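Local structure of cellulose-binding protein (Saccharophagus degradans, 2YHG) at residues Gln45-Gln50 with Asp80-Ala85; Asn55-Glu60 with Pro246-Met251; Ala232-Arg237 with Asn313-Arg318; Gly265-Arg270 with Thr309-Asp314. The protein probably binds polysaccharide and may hydrolyse glycosidic bonds, the fragment here comprising its metal-binding, nucleoside hydrolase-like domain and the C-terminal domain. One frame throughout, in Å; residues are numbered along the deposited sequence.

Contact 1 (Gln45-Gln50 with Asp80-Ala85); sequences QSLVRQ and DRILNA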
loop_
_atom_site.group_PDB
_atom_site.type_symbol
_atom_site.label_atom_id
_atom_site.label_comp_id
_atom_site.label_asym_id
_atom_site.label_seq_id
_atom_site.Cartn_x
_atom_site.Cartn_y
_atom_site.Cartn_z
ATOM N N GLN A 45 5.665 -7.422 -12.500
ATOM C CA GLN A 45 4.271 -7.666 -12.241
ATOM C C GLN A 45 3.686 -6.592 -11.324
ATOM O O GLN A 45 2.605 -6.051 -11.573
ATOM C CB GLN A 45 4.099 -9.019 -11.566
ATOM C CG GLN A 45 4.534 -10.243 -12.372
ATOM C CD GLN A 45 4.394 -11.517 -11.567
ATOM O OE1 GLN A 45 4.508 -11.514 -10.333
ATOM N NE2 GLN A 45 4.091 -12.643 -12.243
ATOM N N SER A 46 4.369 -6.348 -10.217
ATOM C CA SER A 46 3.901 -5.393 -9.234
ATOM C C SER A 46 3.776 -4.000 -9.823
ATOM O O SER A 46 2.809 -3.297 -9.512
ATOM C CB SER A 46 4.858 -5.382 -8.037
ATOM O OG SER A 46 4.794 -6.611 -7.302
ATOM N N LEU A 47 4.753 -3.574 -10.631
ATOM C CA LEU A 47 4.661 -2.247 -11.205
ATOM C C LEU A 47 3.456 -2.135 -12.136
ATOM O O LEU A 47 2.786 -1.102 -12.134
ATOM C CB LEU A 47 5.953 -1.860 -11.888
ATOM C CG LEU A 47 5.947 -0.432 -12.459
ATOM C CD1 LEU A 47 5.639 0.614 -11.392
ATOM C CD2 LEU A 47 7.276 -0.139 -13.167
ATOM N N VAL A 48 3.163 -3.175 -12.916
ATOM C CA VAL A 48 1.976 -3.126 -13.769
ATOM C C VAL A 48 0.715 -2.919 -12.931
ATOM O O VAL A 48 -0.117 -2.068 -13.262
ATOM C CB VAL A 48 1.891 -4.391 -14.642
ATOM C CG1 VAL A 48 0.510 -4.456 -15.335
ATOM C CG2 VAL A 48 3.027 -4.405 -15.685
ATOM N N ARG A 49 0.562 -3.686 -11.856
ATOM C CA ARG A 49 -0.615 -3.501 -11.010
ATOM C C ARG A 49 -0.653 -2.097 -10.414
ATOM O O ARG A 49 -1.695 -1.425 -10.430
ATOM C CB ARG A 49 -0.703 -4.541 -9.901
ATOM C CG ARG A 49 -2.018 -4.420 -9.138
ATOM C CD ARG A 49 -2.060 -5.162 -7.830
ATOM N NE ARG A 49 -1.808 -6.604 -7.992
ATOM C CZ ARG A 49 -2.705 -7.574 -7.947
ATOM N NH1 ARG A 49 -3.960 -7.357 -7.600
ATOM N NH2 ARG A 49 -2.306 -8.810 -8.193
ATOM N N GLN A 50 0.483 -1.615 -9.913
ATOM C CA GLN A 50 0.502 -0.274 -9.336
ATOM C C GLN A 50 0.061 0.743 -10.398
ATOM O O GLN A 50 -0.674 1.702 -10.079
ATOM C CB GLN A 50 1.874 0.073 -8.791
ATOM C CG GLN A 50 2.090 1.524 -8.385
ATOM C CD GLN A 50 1.276 1.991 -7.190
ATOM O OE1 GLN A 50 1.811 2.087 -6.080
ATOM N NE2 GLN A 50 0.006 2.292 -7.400
ATOM N N ASP A 80 11.429 1.536 -18.088
ATOM C CA ASP A 80 11.167 2.243 -19.335
ATOM C C ASP A 80 10.163 1.458 -20.172
ATOM O O ASP A 80 9.277 2.026 -20.804
ATOM C CB ASP A 80 12.467 2.362 -20.148
ATOM C CG ASP A 80 13.558 3.187 -19.497
ATOM O OD1 ASP A 80 13.330 3.911 -18.507
ATOM O OD2 ASP A 80 14.687 3.093 -20.037
ATOM N N ARG A 81 10.379 0.144 -20.282
ATOM C CA ARG A 81 9.546 -0.728 -21.092
ATOM C C ARG A 81 8.108 -0.755 -20.576
ATOM O O ARG A 81 7.137 -0.682 -21.338
ATOM C CB ARG A 81 10.173 -2.131 -21.088
ATOM C CG ARG A 81 9.452 -3.187 -21.885
ATOM C CD ARG A 81 10.391 -4.332 -22.244
ATOM N NE ARG A 81 9.654 -5.452 -22.785
ATOM C CZ ARG A 81 8.977 -6.306 -22.043
ATOM N NH1 ARG A 81 9.009 -6.215 -20.717
ATOM N NH2 ARG A 81 8.271 -7.257 -22.639
ATOM N N ILE A 82 7.947 -0.842 -19.265
ATOM C CA ILE A 82 6.639 -0.872 -18.659
ATOM C C ILE A 82 5.939 0.492 -18.833
ATOM O O ILE A 82 4.744 0.514 -19.130
ATOM C CB ILE A 82 6.723 -1.324 -17.196
ATOM C CG1 ILE A 82 7.115 -2.806 -17.117
ATOM C CG2 ILE A 82 5.416 -1.053 -16.472
ATOM C CD1 ILE A 82 7.597 -3.275 -15.790
ATOM N N LEU A 83 6.655 1.592 -18.676
ATOM C CA LEU A 83 6.071 2.912 -18.889
ATOM C C LEU A 83 5.708 3.167 -20.343
ATOM O O LEU A 83 4.727 3.860 -20.608
ATOM C CB LEU A 83 6.975 4.003 -18.345
ATOM C CG LEU A 83 7.104 4.079 -16.821
ATOM C CD1 LEU A 83 7.974 5.268 -16.440
ATOM C CD2 LEU A 83 5.754 4.174 -16.151
ATOM N N ASN A 84 6.415 2.548 -21.289
ATOM C CA ASN A 84 6.000 2.655 -22.694
ATOM C C ASN A 84 4.653 1.980 -22.880
ATOM O O ASN A 84 3.767 2.508 -23.554
ATOM C CB ASN A 84 7.069 2.032 -23.589
ATOM C CG ASN A 84 6.748 2.139 -25.032
ATOM O OD1 ASN A 84 6.541 3.230 -25.561
ATOM N ND2 ASN A 84 6.631 0.997 -25.682
ATOM N N ALA A 85 4.456 0.817 -22.266
ATOM C CA ALA A 85 3.153 0.147 -22.282
ATOM C C ALA A 85 2.087 0.996 -21.602
ATOM O O ALA A 85 0.956 1.116 -22.097
ATOM C CB ALA A 85 3.233 -1.232 -21.630
#

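Contact 2 (Asn55-Glu60 with Pro246-Met251); sequences NEYDLE and PAFLHM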
loop_
_atom_site.group_PDB
_atom_site.type_symbol
_atom_site.label_atom_id
_atom_site.label_comp_id
_atom_site.label_asym_id
_atom_site.label_seq_id
_atom_site.Cartn_x
_atom_site.Cartn_y
_atom_site.Cartn_z
ATOM N N ASN A 55 -4.362 5.917 -10.264
ATOM C CA ASN A 55 -5.325 6.972 -9.994
ATOM C C ASN A 55 -5.691 7.080 -8.505
ATOM O O ASN A 55 -6.210 8.108 -8.073
ATOM C CB ASN A 55 -6.618 6.734 -10.792
ATOM C CG ASN A 55 -7.386 5.544 -10.258
ATOM O OD1 ASN A 55 -6.883 4.414 -10.315
ATOM N ND2 ASN A 55 -8.579 5.782 -9.705
ATOM N N GLU A 56 -5.444 6.031 -7.726
ATOM C CA GLU A 56 -5.791 5.998 -6.311
ATOM C C GLU A 56 -4.695 6.546 -5.411
ATOM O O GLU A 56 -4.923 6.615 -4.197
ATOM C CB GLU A 56 -6.078 4.542 -5.854
ATOM C CG GLU A 56 -7.123 3.820 -6.675
ATOM C CD GLU A 56 -8.522 4.410 -6.623
ATOM O OE1 GLU A 56 -8.850 5.198 -5.685
ATOM O OE2 GLU A 56 -9.357 3.959 -7.453
ATOM N N TYR A 57 -3.560 6.932 -5.982
ATOM C CA TYR A 57 -2.357 7.309 -5.243
ATOM C C TYR A 57 -1.846 8.643 -5.754
ATOM O O TYR A 57 -2.164 9.034 -6.887
ATOM C CB TYR A 57 -1.220 6.290 -5.498
ATOM C CG TYR A 57 -1.523 4.888 -5.031
ATOM C CD1 TYR A 57 -2.360 4.059 -5.733
ATOM C CD2 TYR A 57 -0.963 4.400 -3.864
ATOM C CE1 TYR A 57 -2.596 2.770 -5.336
ATOM C CE2 TYR A 57 -1.176 3.092 -3.459
ATOM C CZ TYR A 57 -1.981 2.269 -4.197
ATOM O OH TYR A 57 -2.212 0.960 -3.869
ATOM N N ASP A 58 -0.919 9.227 -5.008
ATOM C CA ASP A 58 0.024 10.184 -5.535
ATOM C C ASP A 58 1.391 9.526 -5.581
ATOM O O ASP A 58 2.172 9.575 -4.613
ATOM C CB ASP A 58 0.032 11.465 -4.721
ATOM C CG ASP A 58 -1.139 12.372 -5.102
ATOM O OD1 ASP A 58 -1.371 12.592 -6.312
ATOM O OD2 ASP A 58 -1.847 12.857 -4.197
ATOM N N LEU A 59 1.650 8.855 -6.693
ATOM C CA LEU A 59 2.944 8.206 -6.890
ATOM C C LEU A 59 3.972 9.304 -7.179
ATOM O O LEU A 59 3.788 10.085 -8.098
ATOM C CB LEU A 59 2.820 7.164 -8.013
ATOM C CG LEU A 59 4.013 6.316 -8.464
ATOM C CD1 LEU A 59 4.575 5.495 -7.358
ATOM C CD2 LEU A 59 3.628 5.450 -9.644
ATOM N N GLU A 60 5.078 9.278 -6.454
ATOM C CA GLU A 60 6.081 10.334 -6.541
ATOM C C GLU A 60 7.476 9.834 -6.905
ATOM O O GLU A 60 8.378 10.613 -7.123
ATOM C CB GLU A 60 6.122 11.160 -5.248
ATOM C CG GLU A 60 4.847 11.916 -5.049
ATOM C CD GLU A 60 4.811 12.832 -3.839
ATOM O OE1 GLU A 60 5.872 13.223 -3.345
ATOM O OE2 GLU A 60 3.684 13.287 -3.451
ATOM N N PRO A 246 2.166 -6.004 -1.640
ATOM C CA PRO A 246 1.618 -5.455 -0.380
ATOM C C PRO A 246 2.151 -4.055 -0.053
ATOM O O PRO A 246 1.462 -3.299 0.661
ATOM C CB PRO A 246 1.973 -6.504 0.640
ATOM C CG PRO A 246 1.901 -7.783 -0.182
ATOM C CD PRO A 246 2.601 -7.404 -1.468
ATOM N N ALA A 247 3.357 -3.732 -0.513
ATOM C CA ALA A 247 3.974 -2.440 -0.249
ATOM C C ALA A 247 3.258 -1.267 -0.908
ATOM O O ALA A 247 3.529 -0.117 -0.531
ATOM C CB ALA A 247 5.431 -2.474 -0.656
ATOM N N PHE A 248 2.374 -1.489 -1.861
ATOM C CA PHE A 248 1.417 -0.448 -2.229
ATOM C C PHE A 248 -0.018 -0.783 -1.910
ATOM O O PHE A 248 -0.808 0.147 -1.726
ATOM C CB PHE A 248 1.533 0.046 -3.694
ATOM C CG PHE A 248 1.394 -1.012 -4.722
ATOM C CD1 PHE A 248 2.499 -1.748 -5.130
ATOM C CD2 PHE A 248 0.183 -1.232 -5.376
ATOM C CE1 PHE A 248 2.387 -2.708 -6.118
ATOM C CE2 PHE A 248 0.060 -2.231 -6.321
ATOM C CZ PHE A 248 1.184 -2.947 -6.707
ATOM N N LEU A 249 -0.403 -2.038 -1.767
ATOM C CA LEU A 249 -1.780 -2.307 -1.373
ATOM C C LEU A 249 -2.054 -1.735 0.013
ATOM O O LEU A 249 -3.216 -1.406 0.317
ATOM C CB LEU A 249 -2.105 -3.804 -1.389
ATOM C CG LEU A 249 -1.972 -4.496 -2.734
ATOM C CD1 LEU A 249 -2.505 -5.932 -2.591
ATOM C CD2 LEU A 249 -2.697 -3.726 -3.836
ATOM N N HIS A 250 -1.046 -1.597 0.859
ATOM C CA HIS A 250 -1.205 -0.988 2.186
ATOM C C HIS A 250 -1.879 0.387 2.080
ATOM O O HIS A 250 -2.642 0.747 2.990
ATOM C CB HIS A 250 0.191 -0.886 2.808
ATOM C CG HIS A 250 0.175 -0.461 4.231
ATOM N ND1 HIS A 250 -0.594 -1.083 5.175
ATOM C CD2 HIS A 250 0.878 0.526 4.845
ATOM C CE1 HIS A 250 -0.389 -0.457 6.318
ATOM N NE2 HIS A 250 0.510 0.511 6.161
ATOM N N MET A 251 -1.581 1.137 1.026
ATOM C CA MET A 251 -2.035 2.489 0.828
ATOM C C MET A 251 -3.146 2.617 -0.214
ATOM O O MET A 251 -3.451 3.728 -0.641
ATOM C CB MET A 251 -0.873 3.422 0.486
ATOM C CG MET A 251 0.368 3.240 1.348
ATOM S SD MET A 251 1.479 2.035 0.527
ATOM C CE MET A 251 2.902 2.035 1.571
HETATM O O HOH W 1 -3.647 6.280 -1.818
#

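Contact 3 (Ala232-Arg237 with Asn313-Arg318); sequences AVYPNR and NDFQAR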
loop_
_atom_site.group_PDB
_atom_site.type_symbol
_atom_site.label_atom_id
_atom_site.label_comp_id
_atom_site.label_asym_id
_atom_site.label_seq_id
_atom_site.Cartn_x
_atom_site.Cartn_y
_atom_site.Cartn_z
ATOM N N ALA A 232 1.008 -7.386 -21.808
ATOM C CA ALA A 232 2.133 -7.953 -22.527
ATOM C C ALA A 232 3.470 -7.717 -21.791
ATOM O O ALA A 232 4.467 -8.369 -22.097
ATOM C CB ALA A 232 2.185 -7.393 -23.940
ATOM N N VAL A 233 3.521 -6.760 -20.867
ATOM C CA VAL A 233 4.723 -6.553 -20.055
ATOM C C VAL A 233 4.565 -7.066 -18.611
ATOM O O VAL A 233 5.414 -6.793 -17.758
ATOM C CB VAL A 233 5.183 -5.069 -20.079
ATOM C CG1 VAL A 233 5.559 -4.637 -21.484
ATOM C CG2 VAL A 233 4.147 -4.155 -19.481
ATOM N N TYR A 234 3.512 -7.839 -18.360
ATOM C CA TYR A 234 3.311 -8.527 -17.075
ATOM C C TYR A 234 3.853 -9.937 -17.238
ATOM O O TYR A 234 3.228 -10.758 -17.904
ATOM C CB TYR A 234 1.828 -8.536 -16.720
ATOM C CG TYR A 234 1.538 -9.070 -15.336
ATOM C CD1 TYR A 234 1.574 -10.411 -15.066
ATOM C CD2 TYR A 234 1.197 -8.224 -14.267
ATOM C CE1 TYR A 234 1.358 -10.929 -13.802
ATOM C CE2 TYR A 234 0.965 -8.731 -12.977
ATOM C CZ TYR A 234 1.047 -10.074 -12.757
ATOM O OH TYR A 234 0.887 -10.625 -11.527
ATOM N N PRO A 235 5.021 -10.255 -16.684
ATOM C CA PRO A 235 5.625 -11.559 -16.976
ATOM C C PRO A 235 5.014 -12.665 -16.120
ATOM O O PRO A 235 4.392 -12.379 -15.089
ATOM C CB PRO A 235 7.077 -11.350 -16.588
ATOM C CG PRO A 235 7.003 -10.337 -15.454
ATOM C CD PRO A 235 5.924 -9.400 -15.892
ATOM N N ASN A 236 5.226 -13.908 -16.528
ATOM C CA ASN A 236 4.867 -15.037 -15.701
ATOM C C ASN A 236 5.671 -15.036 -14.403
ATOM O O ASN A 236 6.803 -14.560 -14.321
ATOM C CB ASN A 236 5.157 -16.336 -16.448
ATOM C CG ASN A 236 4.160 -16.636 -17.519
ATOM O OD1 ASN A 236 3.090 -16.044 -17.598
ATOM N ND2 ASN A 236 4.473 -17.631 -18.323
ATOM N N ARG A 237 5.053 -15.639 -13.398
ATOM C CA ARG A 237 5.705 -15.994 -12.156
ATOM C C ARG A 237 6.906 -16.911 -12.361
ATOM O O ARG A 237 6.854 -17.853 -13.132
ATOM C CB ARG A 237 4.670 -16.736 -11.308
ATOM C CG ARG A 237 5.144 -17.175 -9.959
ATOM C CD ARG A 237 4.070 -17.946 -9.254
ATOM N NE ARG A 237 3.640 -19.145 -9.972
ATOM C CZ ARG A 237 4.364 -20.252 -10.061
ATOM N NH1 ARG A 237 5.436 -20.431 -9.280
ATOM N NH2 ARG A 237 3.966 -21.232 -10.850
ATOM N N ASN A 313 -10.481 -9.072 -7.969
ATOM C CA ASN A 313 -11.510 -8.490 -8.811
ATOM C C ASN A 313 -11.117 -7.073 -9.223
ATOM O O ASN A 313 -11.343 -6.651 -10.366
ATOM C CB ASN A 313 -12.866 -8.497 -8.110
ATOM C CG ASN A 313 -13.440 -9.876 -7.980
ATOM O OD1 ASN A 313 -12.808 -10.900 -8.301
ATOM N ND2 ASN A 313 -14.671 -9.916 -7.473
ATOM N N ASP A 314 -10.505 -6.329 -8.297
ATOM C CA ASP A 314 -10.018 -4.999 -8.571
ATOM C C ASP A 314 -9.057 -5.001 -9.765
ATOM O O ASP A 314 -9.206 -4.210 -10.702
ATOM C CB ASP A 314 -9.353 -4.459 -7.314
ATOM C CG ASP A 314 -8.817 -3.076 -7.463
ATOM O OD1 ASP A 314 -9.504 -2.171 -7.995
ATOM O OD2 ASP A 314 -7.687 -2.848 -7.017
ATOM N N PHE A 315 -8.042 -5.843 -9.730
ATOM C CA PHE A 315 -7.033 -5.841 -10.783
ATOM C C PHE A 315 -7.665 -6.298 -12.105
ATOM O O PHE A 315 -7.359 -5.768 -13.151
ATOM C CB PHE A 315 -5.880 -6.724 -10.340
ATOM C CG PHE A 315 -4.628 -6.696 -11.216
ATOM C CD1 PHE A 315 -4.297 -5.663 -12.031
ATOM C CD2 PHE A 315 -3.715 -7.724 -11.094
ATOM C CE1 PHE A 315 -3.102 -5.662 -12.734
ATOM C CE2 PHE A 315 -2.503 -7.717 -11.769
ATOM C CZ PHE A 315 -2.198 -6.685 -12.596
ATOM N N GLN A 316 -8.529 -7.295 -12.045
ATOM C CA GLN A 316 -9.259 -7.757 -13.243
ATOM C C GLN A 316 -9.986 -6.597 -13.910
ATOM O O GLN A 316 -9.879 -6.400 -15.133
ATOM C CB GLN A 316 -10.190 -8.890 -12.880
ATOM C CG GLN A 316 -11.052 -9.348 -14.032
ATOM C CD GLN A 316 -12.095 -10.378 -13.683
ATOM O OE1 GLN A 316 -12.042 -11.041 -12.653
ATOM N NE2 GLN A 316 -13.072 -10.529 -14.574
ATOM N N ALA A 317 -10.768 -5.839 -13.141
ATOM C CA ALA A 317 -11.517 -4.719 -13.700
ATOM C C ALA A 317 -10.596 -3.666 -14.246
ATOM O O ALA A 317 -10.871 -3.104 -15.311
ATOM C CB ALA A 317 -12.440 -4.123 -12.648
ATOM N N ARG A 318 -9.485 -3.383 -13.551
ATOM C CA ARG A 318 -8.588 -2.337 -14.031
ATOM C C ARG A 318 -7.879 -2.711 -15.334
ATOM O O ARG A 318 -7.594 -1.832 -16.142
ATOM C CB ARG A 318 -7.609 -1.946 -12.930
ATOM C CG ARG A 318 -8.267 -1.248 -11.776
ATOM C CD ARG A 318 -7.334 -1.103 -10.595
ATOM N NE ARG A 318 -7.946 -0.418 -9.464
ATOM C CZ ARG A 318 -8.127 0.882 -9.375
ATOM N NH1 ARG A 318 -7.606 1.707 -10.263
ATOM N NH2 ARG A 318 -8.812 1.356 -8.351
#

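Contact 4 (Gly265-Arg270 with Thr309-Asp314); sequences GGWGGR and TAIHND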
loop_
_atom_site.group_PDB
_atom_site.type_symbol
_atom_site.label_atom_id
_atom_site.label_comp_id
_atom_site.label_asym_id
_atom_site.label_seq_id
_atom_site.Cartn_x
_atom_site.Cartn_y
_atom_site.Cartn_z
ATOM N N GLY A 265 -4.988 -2.914 9.821
ATOM C CA GLY A 265 -5.305 -3.952 8.852
ATOM C C GLY A 265 -5.877 -3.381 7.570
ATOM O O GLY A 265 -6.491 -2.311 7.550
ATOM N N GLY A 266 -5.624 -4.090 6.475
ATOM C CA GLY A 266 -6.003 -3.650 5.154
ATOM C C GLY A 266 -5.270 -4.487 4.145
ATOM O O GLY A 266 -4.719 -5.529 4.476
ATOM N N TRP A 267 -5.309 -4.081 2.888
ATOM C CA TRP A 267 -4.803 -4.927 1.818
ATOM C C TRP A 267 -3.294 -5.129 1.841
ATOM O O TRP A 267 -2.802 -6.020 1.138
ATOM C CB TRP A 267 -5.228 -4.386 0.477
ATOM C CG TRP A 267 -6.658 -4.444 0.085
ATOM C CD1 TRP A 267 -7.738 -4.781 0.846
ATOM C CD2 TRP A 267 -7.139 -4.164 -1.227
ATOM N NE1 TRP A 267 -8.879 -4.745 0.062
ATOM C CE2 TRP A 267 -8.526 -4.380 -1.216
ATOM C CE3 TRP A 267 -6.519 -3.777 -2.419
ATOM C CZ2 TRP A 267 -9.318 -4.223 -2.345
ATOM C CZ3 TRP A 267 -7.301 -3.638 -3.545
ATOM C CH2 TRP A 267 -8.691 -3.875 -3.510
ATOM N N GLY A 268 -2.552 -4.337 2.607
ATOM C CA GLY A 268 -1.139 -4.595 2.822
ATOM C C GLY A 268 -0.818 -5.367 4.087
ATOM O O GLY A 268 0.364 -5.539 4.420
ATOM N N GLY A 269 -1.840 -5.839 4.786
ATOM C CA GLY A 269 -1.668 -6.566 6.027
ATOM C C GLY A 269 -1.892 -5.737 7.267
ATOM O O GLY A 269 -2.218 -4.538 7.221
ATOM N N ARG A 270 -1.715 -6.400 8.403
ATOM C CA ARG A 270 -1.969 -5.833 9.739
ATOM C C ARG A 270 -0.724 -6.039 10.591
ATOM O O ARG A 270 -0.171 -7.137 10.602
ATOM C CB ARG A 270 -3.180 -6.526 10.385
ATOM C CG ARG A 270 -3.604 -5.877 11.661
ATOM C CD ARG A 270 -4.918 -6.438 12.183
ATOM N NE ARG A 270 -4.894 -7.909 12.356
ATOM C CZ ARG A 270 -4.308 -8.538 13.373
ATOM N NH1 ARG A 270 -3.752 -7.849 14.342
ATOM N NH2 ARG A 270 -4.273 -9.857 13.402
ATOM N N THR A 309 -10.409 -11.745 -2.549
ATOM C CA THR A 309 -11.421 -11.653 -3.602
ATOM C C THR A 309 -11.501 -10.228 -4.123
ATOM O O THR A 309 -11.587 -9.994 -5.348
ATOM C CB THR A 309 -12.766 -12.147 -3.116
ATOM O OG1 THR A 309 -12.641 -13.530 -2.810
ATOM C CG2 THR A 309 -13.843 -11.956 -4.188
ATOM N N ALA A 310 -11.554 -9.257 -3.207
ATOM C CA ALA A 310 -11.624 -7.862 -3.602
ATOM C C ALA A 310 -10.392 -7.452 -4.406
ATOM O O ALA A 310 -10.483 -6.742 -5.393
ATOM C CB ALA A 310 -11.821 -6.967 -2.396
ATOM N N ILE A 311 -9.219 -7.867 -3.933
ATOM C CA ILE A 311 -7.953 -7.564 -4.592
ATOM C C ILE A 311 -7.950 -8.098 -6.025
ATOM O O ILE A 311 -7.597 -7.381 -6.971
ATOM C CB ILE A 311 -6.757 -8.147 -3.810
ATOM C CG1 ILE A 311 -6.593 -7.436 -2.460
ATOM C CG2 ILE A 311 -5.488 -8.113 -4.640
ATOM C CD1 ILE A 311 -5.616 -8.115 -1.505
ATOM N N HIS A 312 -8.352 -9.353 -6.195
ATOM C CA HIS A 312 -8.276 -9.943 -7.514
ATOM C C HIS A 312 -9.292 -9.345 -8.475
ATOM O O HIS A 312 -8.999 -9.106 -9.657
ATOM C CB HIS A 312 -8.464 -11.454 -7.466
ATOM C CG HIS A 312 -7.448 -12.146 -6.621
ATOM N ND1 HIS A 312 -6.159 -11.684 -6.454
ATOM C CD2 HIS A 312 -7.559 -13.255 -5.855
ATOM C CE1 HIS A 312 -5.547 -12.479 -5.591
ATOM N NE2 HIS A 312 -6.354 -13.463 -5.242
ATOM N N ASN A 313 -10.481 -9.072 -7.969
ATOM C CA ASN A 313 -11.510 -8.490 -8.811
ATOM C C ASN A 313 -11.117 -7.073 -9.223
ATOM O O ASN A 313 -11.343 -6.651 -10.366
ATOM C CB ASN A 313 -12.866 -8.497 -8.110
ATOM C CG ASN A 313 -13.440 -9.876 -7.980
ATOM O OD1 ASN A 313 -12.808 -10.900 -8.301
ATOM N ND2 ASN A 313 -14.671 -9.916 -7.473
ATOM N N ASP A 314 -10.505 -6.329 -8.297
ATOM C CA ASP A 314 -10.018 -4.999 -8.571
ATOM C C ASP A 314 -9.057 -5.001 -9.765
ATOM O O ASP A 314 -9.206 -4.210 -10.702
ATOM C CB ASP A 314 -9.353 -4.459 -7.314
ATOM C CG ASP A 314 -8.817 -3.076 -7.463
ATOM O OD1 ASP A 314 -9.504 -2.171 -7.995
ATOM O OD2 ASP A 314 -7.687 -2.848 -7.017
#

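Contact 1 (Gln45-Gln50 with Asp80-Ala85)
Between 45-50 and 80-85, parts of helices 42-52 and 77-93, the nearest CA atoms are those of Val48 and Ile82, 7.1 Å apart. Each segment is regular alpha-helix throughout, with backbone bonds such as Gln50 N to Ser46 O and Asn84 N to Asp80 O. With the main-chain polar groups engaged inside the helices, the faces that meet can be purely hydrocarbon. Ile82 is the side chain that meets both partners. Its CB points at helix 42-52, and its CG2 methyl, set anti to the backbone N, lies 3.9 Å from Leu47 CD2 and 4.2 Å from Val48 CG2. The two partners are met differently: the Leu47 side chain runs at a slant to that of Ile82, whereas Val48 stands roughly square to it. Leu47 also uses CD2 to reach the far end of the isoleucine, 4.1 Å from Ile82 CD1. A chi1 of -177° swings the leucine branch out from the helix to make both touches. Branched aliphatic residues suit this seam because their several methyls fill it from more than one direction. Ile82 further touches Glu44 and Leu51, extending the seam along helix 42-52. The polar residues Ser46, Arg49 and Gln50 serve other partners, among them Thr245, Glu242 and His33. Apolar helix-to-helix packing of this kind is usual beside a parallel beta-sheet, here that of the nucleoside hydrolase-like domain, where these helices follow strands 30-35 and 58-64.

Contact 2 (Asn55-Glu60 with Pro246-Met251)
Tyr57 dominates this contact, laying its ring towards 246-251 so that OH donates a 2.7 Å hydrogen bond to Phe248 O. The carbonyl lies at the tyrosine ring's edge, but the hydroxyl stands above the carbonyl plane, 63° out of it, and not on a lone pair. Met251 N, 3.0 Å from the same Phe248 O, comes from the opposite face of that plane. One buried oxygen is therefore gripped by two donors, which helps fix the backbone here. Tyrosine suits the place because its length carries a polar atom to the buried carbonyl while its ring packs on the way. Tyr57 CE2 lies 4.0 Å from Met251 CB, so the methionine contributes the root of its side chain, whose far end bends away. Phe248 has chi1 of 57°, the crowded position between N and the carbonyl carbon, which turns its ring edge to Tyr57, CD2 being 3.6 Å from Tyr57 OH. Beyond that, the phenyl group packs on Ser46, Arg49 and Gln50 of helix 42-52. A water spans the remaining gap, donating to Glu56 O at 2.7 Å and to Met251 O at 2.8 Å, and so pairs two main-chain carbonyls that cannot bond each other. The contact ties the entry to strand 58-64 to the short helix following the calcium ligand Asp244, in a domain whose calcium site, with Asp36, Asp43 and Asp244 among its ligands, is reminiscent of the aspartate-rich calcium site of nucleoside hydrolases.

Contact 3 (Ala232-Arg237 with Asn313-Arg318)
Tyr234 and Phe315 make the whole contact, ring against ring. Tyr234 CE2 comes to 3.8 Å from Phe315 CZ and equally close to Phe315 CE2, arriving at the phenyl ring's edge near its plane. The ring planes are inclined at 51° with centroids 5.9 Å apart, an oblique meeting that is neither a stack nor a T-shape. Both side chains extend with CG opposite the backbone N, Tyr234 at chi1 -173°, and this reach bridges backbones whose nearest CA atoms are 12.4 Å apart. Large aromatics suit such a wide gap. Tyrosine adds a hydroxyl that bonds to Glu242, and the same carboxylate is salt-bridged to Arg49, whose side chain also packs on Phe315; the aromatic pair thus sits beside a polar network that orients the tyrosine. Elsewhere on the helix, Arg318 NE bridges to Asp314 OD1 at 2.8 Å, one helical turn apart. The acid lies nearly in the guanidinium plane, while NE meets OD1 on its syn side, 34° out of the carboxylate plane. Arg318 also reaches Glu56 and Asn55. Phe315 is wedged between helix 217-225, through Tyr219 and Ile224, and helix 42-52, through Arg49 and Val52, while Tyr234 touches Leu220 and Gln45 of the same two helices.

Contact 4 (Gly265-Arg270 with Thr309-Asp314)
Trp267 is the residue of 265-270 that meets helix 308-323, and the glycines flanking it shape the loop that presents it. Gly265 has a positive phi of 84°, a conformation open mainly to glycine, and Gly266 belongs to a magnesium site together with Ser303. Gly266 also begins a type I turn, closed by Gly269 N to Gly266 O at 2.9 Å, with Trp267 at its second position. The indole then extends over the helix. Ile311 CG1 sits above the centre of one face, 3.7 Å from the six-membered ring centroid and 17° off its normal, a CH-pi contact; the isoleucine runs past the indole in the opposite direction. Ala310 CB approaches Trp267 CZ2 to 3.7 Å, its small methyl letting the ring come close to the helix backbone. At the rim, Asp314 OD2 lies near the ring plane, 3.6 Å from Trp267 CZ3, where the C-H edge offers a slightly positive border; OD1 bonds to His333. Trp267 NE1 is taken up by Tyr429. Gly268 and Gly269 complete the turn, and the backbone N of Arg270 bonds to Ser303. The tryptophan thus lies between helix 308-323, strand 427-436 through Tyr429, and helix 246-249 through Leu249, where the nucleoside hydrolase-like and C-terminal domains meet.

Overall arrangement
All four contacts are buried, but the centre of contact 2 is about 5 Å from the centre of the chain, those of contacts 1 and 3 about 17 Å. Contact 1 is purely aliphatic and contact 3 purely aromatic across their segments; contact 2 adds a hydrogen bond and a bridging water, and contact 4 an indole face with a carboxylate at its rim. Contacts 3 and 4 share helix 308-323, including Asn313 and Asp314. Arg49 of contact 1 packs on Phe248, Phe315 and Ile311, touching the other three. A salt bridge from Glu56 to Arg318 joins contacts 2 and 3, while Leu249 links contacts 2 and 4.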